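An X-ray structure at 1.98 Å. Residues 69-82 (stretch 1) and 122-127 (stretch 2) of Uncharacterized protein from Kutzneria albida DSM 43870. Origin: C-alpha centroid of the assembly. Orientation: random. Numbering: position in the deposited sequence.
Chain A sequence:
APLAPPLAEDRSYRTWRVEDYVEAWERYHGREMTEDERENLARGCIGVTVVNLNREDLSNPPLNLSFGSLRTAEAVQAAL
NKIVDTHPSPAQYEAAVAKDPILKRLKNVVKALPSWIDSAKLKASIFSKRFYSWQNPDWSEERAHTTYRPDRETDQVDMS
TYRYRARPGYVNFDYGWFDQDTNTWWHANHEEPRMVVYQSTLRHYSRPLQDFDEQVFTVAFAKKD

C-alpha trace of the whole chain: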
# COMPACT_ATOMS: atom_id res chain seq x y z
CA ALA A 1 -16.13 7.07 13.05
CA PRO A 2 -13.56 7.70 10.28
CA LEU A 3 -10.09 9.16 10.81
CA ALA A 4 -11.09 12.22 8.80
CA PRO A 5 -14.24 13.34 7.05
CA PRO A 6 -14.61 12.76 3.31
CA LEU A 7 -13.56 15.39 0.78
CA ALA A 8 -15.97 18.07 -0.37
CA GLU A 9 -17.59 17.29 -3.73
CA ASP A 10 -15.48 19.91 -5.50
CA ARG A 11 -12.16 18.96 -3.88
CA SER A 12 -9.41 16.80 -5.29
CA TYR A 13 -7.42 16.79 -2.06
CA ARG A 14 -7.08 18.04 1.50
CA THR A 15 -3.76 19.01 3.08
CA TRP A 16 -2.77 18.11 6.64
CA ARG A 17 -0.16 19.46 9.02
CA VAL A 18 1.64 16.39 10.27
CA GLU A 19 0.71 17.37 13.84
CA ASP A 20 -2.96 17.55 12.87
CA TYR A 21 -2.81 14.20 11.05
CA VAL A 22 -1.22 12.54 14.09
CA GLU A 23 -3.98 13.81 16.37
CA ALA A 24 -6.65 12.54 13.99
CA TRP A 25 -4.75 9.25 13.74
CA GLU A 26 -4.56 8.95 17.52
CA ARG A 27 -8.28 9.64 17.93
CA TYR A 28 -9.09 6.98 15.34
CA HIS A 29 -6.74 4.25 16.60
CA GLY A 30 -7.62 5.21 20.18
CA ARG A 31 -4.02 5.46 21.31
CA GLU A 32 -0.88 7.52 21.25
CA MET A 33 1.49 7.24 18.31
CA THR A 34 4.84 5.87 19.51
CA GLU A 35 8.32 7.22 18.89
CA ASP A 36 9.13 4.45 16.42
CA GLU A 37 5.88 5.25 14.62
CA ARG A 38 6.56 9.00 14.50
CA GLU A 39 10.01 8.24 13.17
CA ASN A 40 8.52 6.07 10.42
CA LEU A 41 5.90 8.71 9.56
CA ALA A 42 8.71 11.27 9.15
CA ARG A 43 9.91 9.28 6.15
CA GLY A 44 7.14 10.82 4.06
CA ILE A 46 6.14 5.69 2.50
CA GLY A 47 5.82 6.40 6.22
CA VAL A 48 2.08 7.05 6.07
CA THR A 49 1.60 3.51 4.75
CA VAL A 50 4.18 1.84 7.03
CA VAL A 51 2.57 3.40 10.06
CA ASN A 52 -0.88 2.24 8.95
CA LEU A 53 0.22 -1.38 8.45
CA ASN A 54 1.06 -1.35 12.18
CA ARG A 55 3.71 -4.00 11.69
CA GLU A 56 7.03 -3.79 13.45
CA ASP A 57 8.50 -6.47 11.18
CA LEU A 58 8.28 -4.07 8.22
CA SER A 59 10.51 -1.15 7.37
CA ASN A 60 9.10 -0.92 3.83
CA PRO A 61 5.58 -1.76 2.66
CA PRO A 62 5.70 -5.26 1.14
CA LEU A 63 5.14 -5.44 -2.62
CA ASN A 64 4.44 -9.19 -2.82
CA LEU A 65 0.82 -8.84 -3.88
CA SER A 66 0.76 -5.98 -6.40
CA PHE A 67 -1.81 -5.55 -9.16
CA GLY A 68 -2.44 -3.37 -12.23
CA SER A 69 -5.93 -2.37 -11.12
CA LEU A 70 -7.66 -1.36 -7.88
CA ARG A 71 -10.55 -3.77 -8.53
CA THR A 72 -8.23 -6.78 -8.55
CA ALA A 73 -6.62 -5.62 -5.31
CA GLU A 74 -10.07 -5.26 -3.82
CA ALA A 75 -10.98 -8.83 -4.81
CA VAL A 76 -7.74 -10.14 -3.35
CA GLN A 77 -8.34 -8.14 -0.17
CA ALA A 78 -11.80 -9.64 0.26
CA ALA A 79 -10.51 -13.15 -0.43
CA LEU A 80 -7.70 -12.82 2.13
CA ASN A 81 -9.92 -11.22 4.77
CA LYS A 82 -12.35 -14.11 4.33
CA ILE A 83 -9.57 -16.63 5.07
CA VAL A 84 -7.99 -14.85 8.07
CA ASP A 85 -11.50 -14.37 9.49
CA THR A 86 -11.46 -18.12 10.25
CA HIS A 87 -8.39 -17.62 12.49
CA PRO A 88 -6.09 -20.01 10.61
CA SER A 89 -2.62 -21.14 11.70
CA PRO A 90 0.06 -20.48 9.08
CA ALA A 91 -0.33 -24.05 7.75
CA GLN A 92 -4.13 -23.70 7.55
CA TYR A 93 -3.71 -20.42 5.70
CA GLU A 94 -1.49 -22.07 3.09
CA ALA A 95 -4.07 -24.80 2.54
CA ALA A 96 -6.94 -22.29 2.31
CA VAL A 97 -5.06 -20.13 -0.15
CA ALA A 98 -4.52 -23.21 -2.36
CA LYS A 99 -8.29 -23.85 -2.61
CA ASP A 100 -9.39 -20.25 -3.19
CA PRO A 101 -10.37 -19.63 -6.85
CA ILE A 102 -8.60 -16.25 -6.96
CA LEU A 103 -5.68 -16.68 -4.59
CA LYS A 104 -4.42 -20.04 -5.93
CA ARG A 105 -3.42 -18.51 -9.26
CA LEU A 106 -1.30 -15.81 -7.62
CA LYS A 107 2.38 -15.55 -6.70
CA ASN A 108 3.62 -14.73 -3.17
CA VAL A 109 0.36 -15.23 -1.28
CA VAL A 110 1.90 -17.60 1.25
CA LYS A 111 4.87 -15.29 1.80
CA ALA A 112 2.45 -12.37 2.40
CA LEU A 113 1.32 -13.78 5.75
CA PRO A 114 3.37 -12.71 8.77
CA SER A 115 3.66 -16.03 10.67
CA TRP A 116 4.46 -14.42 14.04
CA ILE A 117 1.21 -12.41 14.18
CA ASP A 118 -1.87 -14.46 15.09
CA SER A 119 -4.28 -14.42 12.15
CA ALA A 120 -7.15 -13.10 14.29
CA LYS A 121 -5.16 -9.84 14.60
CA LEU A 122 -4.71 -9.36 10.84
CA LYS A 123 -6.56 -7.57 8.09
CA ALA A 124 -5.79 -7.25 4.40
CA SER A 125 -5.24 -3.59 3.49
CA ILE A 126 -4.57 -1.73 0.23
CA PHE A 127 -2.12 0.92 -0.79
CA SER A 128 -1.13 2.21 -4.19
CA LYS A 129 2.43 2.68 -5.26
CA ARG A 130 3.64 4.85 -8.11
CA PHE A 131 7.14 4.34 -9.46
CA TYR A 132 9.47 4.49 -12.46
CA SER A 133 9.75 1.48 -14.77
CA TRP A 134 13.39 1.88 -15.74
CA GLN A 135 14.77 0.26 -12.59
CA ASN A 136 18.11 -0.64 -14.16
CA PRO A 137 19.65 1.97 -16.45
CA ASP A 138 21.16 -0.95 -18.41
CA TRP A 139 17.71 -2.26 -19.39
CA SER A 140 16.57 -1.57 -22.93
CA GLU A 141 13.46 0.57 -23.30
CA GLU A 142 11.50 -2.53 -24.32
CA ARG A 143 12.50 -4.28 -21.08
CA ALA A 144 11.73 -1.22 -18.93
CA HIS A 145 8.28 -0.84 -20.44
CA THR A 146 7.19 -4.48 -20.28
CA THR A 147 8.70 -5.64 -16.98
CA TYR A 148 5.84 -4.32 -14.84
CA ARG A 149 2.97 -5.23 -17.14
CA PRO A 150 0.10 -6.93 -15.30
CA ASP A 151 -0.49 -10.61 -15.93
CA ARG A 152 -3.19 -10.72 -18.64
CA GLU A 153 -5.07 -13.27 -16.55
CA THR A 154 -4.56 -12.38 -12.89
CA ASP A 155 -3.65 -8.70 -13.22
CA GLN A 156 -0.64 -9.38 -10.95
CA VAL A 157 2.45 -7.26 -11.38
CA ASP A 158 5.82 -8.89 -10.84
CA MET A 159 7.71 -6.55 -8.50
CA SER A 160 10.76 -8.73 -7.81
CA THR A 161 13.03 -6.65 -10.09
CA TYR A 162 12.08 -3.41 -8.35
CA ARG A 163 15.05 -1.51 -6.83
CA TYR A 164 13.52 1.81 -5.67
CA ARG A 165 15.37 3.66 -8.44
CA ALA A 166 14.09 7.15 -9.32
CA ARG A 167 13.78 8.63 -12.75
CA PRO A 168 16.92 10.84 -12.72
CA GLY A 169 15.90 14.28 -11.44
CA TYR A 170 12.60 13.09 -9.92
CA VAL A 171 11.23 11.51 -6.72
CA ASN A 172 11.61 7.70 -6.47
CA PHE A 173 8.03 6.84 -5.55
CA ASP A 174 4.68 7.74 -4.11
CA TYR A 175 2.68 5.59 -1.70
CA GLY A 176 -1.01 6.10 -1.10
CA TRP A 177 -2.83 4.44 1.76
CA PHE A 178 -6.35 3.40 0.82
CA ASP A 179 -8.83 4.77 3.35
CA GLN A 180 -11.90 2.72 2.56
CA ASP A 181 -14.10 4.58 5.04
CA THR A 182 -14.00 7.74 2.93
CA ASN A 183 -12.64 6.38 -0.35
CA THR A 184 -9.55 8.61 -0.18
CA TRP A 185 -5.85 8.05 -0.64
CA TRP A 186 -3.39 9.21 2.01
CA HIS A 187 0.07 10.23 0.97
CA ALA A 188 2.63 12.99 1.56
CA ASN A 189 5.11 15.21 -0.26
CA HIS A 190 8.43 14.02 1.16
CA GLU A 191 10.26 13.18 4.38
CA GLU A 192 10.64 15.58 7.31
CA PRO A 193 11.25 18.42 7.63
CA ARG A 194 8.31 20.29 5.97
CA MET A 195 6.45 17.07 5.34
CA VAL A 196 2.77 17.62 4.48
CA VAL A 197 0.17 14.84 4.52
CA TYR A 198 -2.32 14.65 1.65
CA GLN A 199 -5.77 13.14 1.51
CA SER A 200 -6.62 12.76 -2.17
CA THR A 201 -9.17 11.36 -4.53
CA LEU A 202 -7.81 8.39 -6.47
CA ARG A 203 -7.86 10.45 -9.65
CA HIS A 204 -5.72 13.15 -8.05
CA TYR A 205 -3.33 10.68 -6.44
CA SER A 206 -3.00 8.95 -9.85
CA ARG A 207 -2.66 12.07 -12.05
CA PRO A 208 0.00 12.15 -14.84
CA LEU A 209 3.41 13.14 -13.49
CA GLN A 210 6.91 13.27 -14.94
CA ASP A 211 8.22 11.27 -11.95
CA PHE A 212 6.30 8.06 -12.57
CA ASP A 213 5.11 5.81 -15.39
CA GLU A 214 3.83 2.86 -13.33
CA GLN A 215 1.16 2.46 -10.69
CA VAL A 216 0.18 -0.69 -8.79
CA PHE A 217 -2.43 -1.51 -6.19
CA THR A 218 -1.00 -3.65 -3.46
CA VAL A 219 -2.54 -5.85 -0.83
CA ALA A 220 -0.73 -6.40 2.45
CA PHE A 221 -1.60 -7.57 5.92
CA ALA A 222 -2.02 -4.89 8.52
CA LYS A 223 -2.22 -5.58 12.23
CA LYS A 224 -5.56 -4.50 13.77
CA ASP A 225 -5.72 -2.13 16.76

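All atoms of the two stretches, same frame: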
# COMPACT_ATOMS: atom_id res chain seq x y z
N SER A 69 -4.71 -3.13 -11.35
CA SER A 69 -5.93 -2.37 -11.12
C SER A 69 -6.45 -2.48 -9.69
O SER A 69 -6.27 -3.50 -9.02
CB SER A 69 -7.02 -2.81 -12.10
OG SER A 69 -7.61 -4.03 -11.69
N LEU A 70 -7.07 -1.41 -9.21
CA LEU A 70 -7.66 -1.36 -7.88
C LEU A 70 -8.69 -2.47 -7.67
O LEU A 70 -8.73 -3.08 -6.61
CB LEU A 70 -8.30 0.01 -7.64
CG LEU A 70 -9.01 0.17 -6.30
CD1 LEU A 70 -8.04 -0.07 -5.13
CD2 LEU A 70 -9.71 1.54 -6.20
N ARG A 71 -9.50 -2.77 -8.69
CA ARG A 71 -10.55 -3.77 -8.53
C ARG A 71 -9.98 -5.17 -8.22
O ARG A 71 -10.53 -5.91 -7.41
CB ARG A 71 -11.42 -3.82 -9.79
CG ARG A 71 -12.30 -2.57 -9.94
CD ARG A 71 -12.94 -2.45 -11.31
NE ARG A 71 -14.03 -3.39 -11.49
CZ ARG A 71 -13.93 -4.53 -12.16
NH1 ARG A 71 -12.78 -4.87 -12.72
NH2 ARG A 71 -14.99 -5.33 -12.26
N THR A 72 -8.87 -5.51 -8.85
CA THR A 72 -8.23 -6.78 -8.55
C THR A 72 -7.74 -6.80 -7.11
O THR A 72 -7.90 -7.79 -6.42
CB THR A 72 -7.05 -7.07 -9.48
OG1 THR A 72 -7.45 -6.94 -10.85
CG2 THR A 72 -6.50 -8.47 -9.22
N ALA A 73 -7.11 -5.70 -6.68
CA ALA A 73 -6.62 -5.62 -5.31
C ALA A 73 -7.78 -5.75 -4.33
O ALA A 73 -7.65 -6.35 -3.27
CB ALA A 73 -5.88 -4.30 -5.08
N GLU A 74 -8.92 -5.16 -4.69
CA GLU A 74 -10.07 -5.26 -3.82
C GLU A 74 -10.59 -6.70 -3.73
O GLU A 74 -11.05 -7.14 -2.67
CB GLU A 74 -11.16 -4.30 -4.29
CG GLU A 74 -10.78 -2.86 -3.96
CD GLU A 74 -11.68 -1.84 -4.61
OE1 GLU A 74 -11.93 -1.97 -5.83
OE2 GLU A 74 -12.12 -0.92 -3.89
N ALA A 75 -10.52 -7.44 -4.83
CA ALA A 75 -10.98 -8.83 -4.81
C ALA A 75 -10.03 -9.69 -3.98
O ALA A 75 -10.44 -10.60 -3.27
CB ALA A 75 -11.09 -9.39 -6.23
N VAL A 76 -8.75 -9.38 -4.06
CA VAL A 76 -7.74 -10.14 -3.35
C VAL A 76 -7.84 -9.82 -1.86
O VAL A 76 -7.75 -10.70 -1.01
CB VAL A 76 -6.35 -9.86 -3.94
CG1 VAL A 76 -5.25 -10.36 -3.00
CG2 VAL A 76 -6.25 -10.55 -5.33
N GLN A 77 -8.09 -8.56 -1.55
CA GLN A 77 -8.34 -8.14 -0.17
C GLN A 77 -9.51 -8.90 0.43
O GLN A 77 -9.40 -9.45 1.53
CB GLN A 77 -8.61 -6.63 -0.10
CG GLN A 77 -8.86 -6.11 1.31
CD GLN A 77 -9.37 -4.67 1.33
OE1 GLN A 77 -10.12 -4.25 0.44
NE2 GLN A 77 -8.95 -3.91 2.34
N ALA A 78 -10.63 -8.95 -0.28
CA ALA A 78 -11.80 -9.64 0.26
C ALA A 78 -11.51 -11.14 0.44
O ALA A 78 -11.91 -11.73 1.43
CB ALA A 78 -13.01 -9.44 -0.62
N ALA A 79 -10.81 -11.73 -0.51
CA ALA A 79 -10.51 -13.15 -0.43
C ALA A 79 -9.63 -13.45 0.80
O ALA A 79 -9.90 -14.38 1.56
CB ALA A 79 -9.84 -13.63 -1.71
N LEU A 80 -8.60 -12.64 1.00
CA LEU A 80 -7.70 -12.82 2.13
C LEU A 80 -8.38 -12.56 3.47
O LEU A 80 -8.16 -13.30 4.43
CB LEU A 80 -6.48 -11.92 2.00
CG LEU A 80 -5.48 -12.30 0.91
CD1 LEU A 80 -4.48 -11.18 0.79
CD2 LEU A 80 -4.80 -13.63 1.22
N ASN A 81 -9.18 -11.50 3.55
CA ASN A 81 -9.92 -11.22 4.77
C ASN A 81 -10.86 -12.38 5.12
O ASN A 81 -11.01 -12.74 6.28
CB ASN A 81 -10.72 -9.91 4.65
CG ASN A 81 -9.88 -8.69 4.96
OD1 ASN A 81 -8.84 -8.77 5.62
ND2 ASN A 81 -10.32 -7.54 4.47
N LYS A 82 -11.47 -12.97 4.11
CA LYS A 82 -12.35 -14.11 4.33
C LYS A 82 -11.58 -15.29 4.96
O LYS A 82 -12.07 -15.92 5.90
CB LYS A 82 -13.01 -14.51 3.01
CG LYS A 82 -14.08 -15.59 3.13
CD LYS A 82 -14.80 -15.74 1.78
CE LYS A 82 -15.98 -16.72 1.84
NZ LYS A 82 -15.54 -18.14 1.77
N LEU A 122 -5.12 -9.88 12.14
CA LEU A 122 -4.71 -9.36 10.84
C LEU A 122 -5.88 -8.91 10.00
O LEU A 122 -6.99 -9.42 10.12
CB LEU A 122 -3.91 -10.42 10.07
CG LEU A 122 -2.57 -10.79 10.69
CD1 LEU A 122 -1.98 -11.96 9.94
CD2 LEU A 122 -1.59 -9.60 10.71
N LYS A 123 -5.61 -7.94 9.13
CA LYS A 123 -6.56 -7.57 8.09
C LYS A 123 -5.80 -7.24 6.82
O LYS A 123 -4.71 -6.65 6.87
CB LYS A 123 -7.42 -6.38 8.53
CG LYS A 123 -6.60 -5.18 8.93
CD LYS A 123 -7.38 -3.89 8.82
CE LYS A 123 -6.64 -2.76 9.55
NZ LYS A 123 -7.32 -1.44 9.33
N ALA A 124 -6.36 -7.63 5.68
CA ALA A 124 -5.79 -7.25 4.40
C ALA A 124 -6.11 -5.79 4.10
O ALA A 124 -7.26 -5.37 4.20
CB ALA A 124 -6.31 -8.16 3.31
N SER A 125 -5.08 -5.01 3.76
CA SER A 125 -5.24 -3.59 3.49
C SER A 125 -4.66 -3.28 2.12
O SER A 125 -3.94 -4.09 1.57
CB SER A 125 -4.56 -2.76 4.57
OG SER A 125 -5.22 -2.95 5.80
N ILE A 126 -5.00 -2.12 1.58
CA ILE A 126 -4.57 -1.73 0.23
C ILE A 126 -3.80 -0.43 0.28
O ILE A 126 -4.13 0.49 1.05
CB ILE A 126 -5.77 -1.61 -0.74
CG1 ILE A 126 -6.41 -2.97 -0.96
CG2 ILE A 126 -5.36 -0.98 -2.10
CD1 ILE A 126 -7.63 -2.91 -1.86
N PHE A 127 -2.74 -0.36 -0.51
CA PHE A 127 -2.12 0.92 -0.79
C PHE A 127 -1.74 0.90 -2.24
O PHE A 127 -1.66 -0.16 -2.85
CB PHE A 127 -0.92 1.17 0.13
CG PHE A 127 0.16 0.15 0.01
CD1 PHE A 127 1.17 0.30 -0.93
CD2 PHE A 127 0.19 -0.95 0.85
CE1 PHE A 127 2.18 -0.65 -1.05
CE2 PHE A 127 1.19 -1.90 0.73
CZ PHE A 127 2.19 -1.74 -0.21

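The contact is a helix laid along a strand, nearly antiparallel. Residues 70-82 form the helix, residues 122-127 the strand, and their axes run at 178° with a closest approach of 7.3 Å. That spacing is tight, and each register pair includes an alanine: the CA atoms of Gln77 and Ala124 lie 5.3 Å apart, while those of Ala73 and Ile126 lie 7.1 Å apart. Alternation does the sorting on the strand. Ala124 and Ile126 point their CA-to-CB bonds toward the helix, whereas Ser125 and Phe127 point theirs away. On the helix, Ala73, Gln77 and Leu80 point toward the strand, a spacing of four and then three residues that keeps one face in register with an extended chain.

Two hydrogen bonds tie the elements together, and both join a helix side chain to the backbone of Ala124. Gln77 NE2 donates to Ala124 O at 2.9 Å with an N-H...O angle of 168°, and Ala124 N donates to Asn81 OD1 at 2.7 Å and 165°. Two amides one helical turn apart thus read the two polar backbone atoms of a single residue, one acting as donor and the other as acceptor. The alanine supplies the polar groups from its main chain and a methyl from its side chain. Gln77 reaches across with chi1 and chi2 both t; the CA-to-CB bond of Asn81 points sideways, but its m rotamer brings the amide end nearer to the strand.

Apolar packing fills the space around these bonds. The CB atom of Ala124 sits 4.0 Å from Leu80 CB and 3.8 Å from Gln77 CG, so the aliphatic part of the glutamine packs against the same residue that its amide binds. Farther along, Ile126 meets the earlier turns of the helix. Ile126 CD1 lies 3.9 Å from Ala73 CB and 3.8 Å from Glu74 CG, while Ile126 CG2 lies 4.1 Å from Leu70 CD1. Ala73 meets it with its methyl and its backbone carbonyl, Ala73 O lying 3.7 Å from Ile126 CD1, and the longer isoleucine spans the wider gap; Ile126 has the largest area covered by the other stretch, with Ala124 next.

The helix also needs a start. Ser69 occupies the N-cap position, where Ser69 OG accepts a weak capping bond from Thr72 N at 3.4 Å. From there regular i to i+4 backbone bonds carry the helix through the contact, including Gln77 N to Ala73 O at 2.8 Å and Asn81 N to Gln77 O at 2.9 Å, holding the two amides at their one-turn spacing.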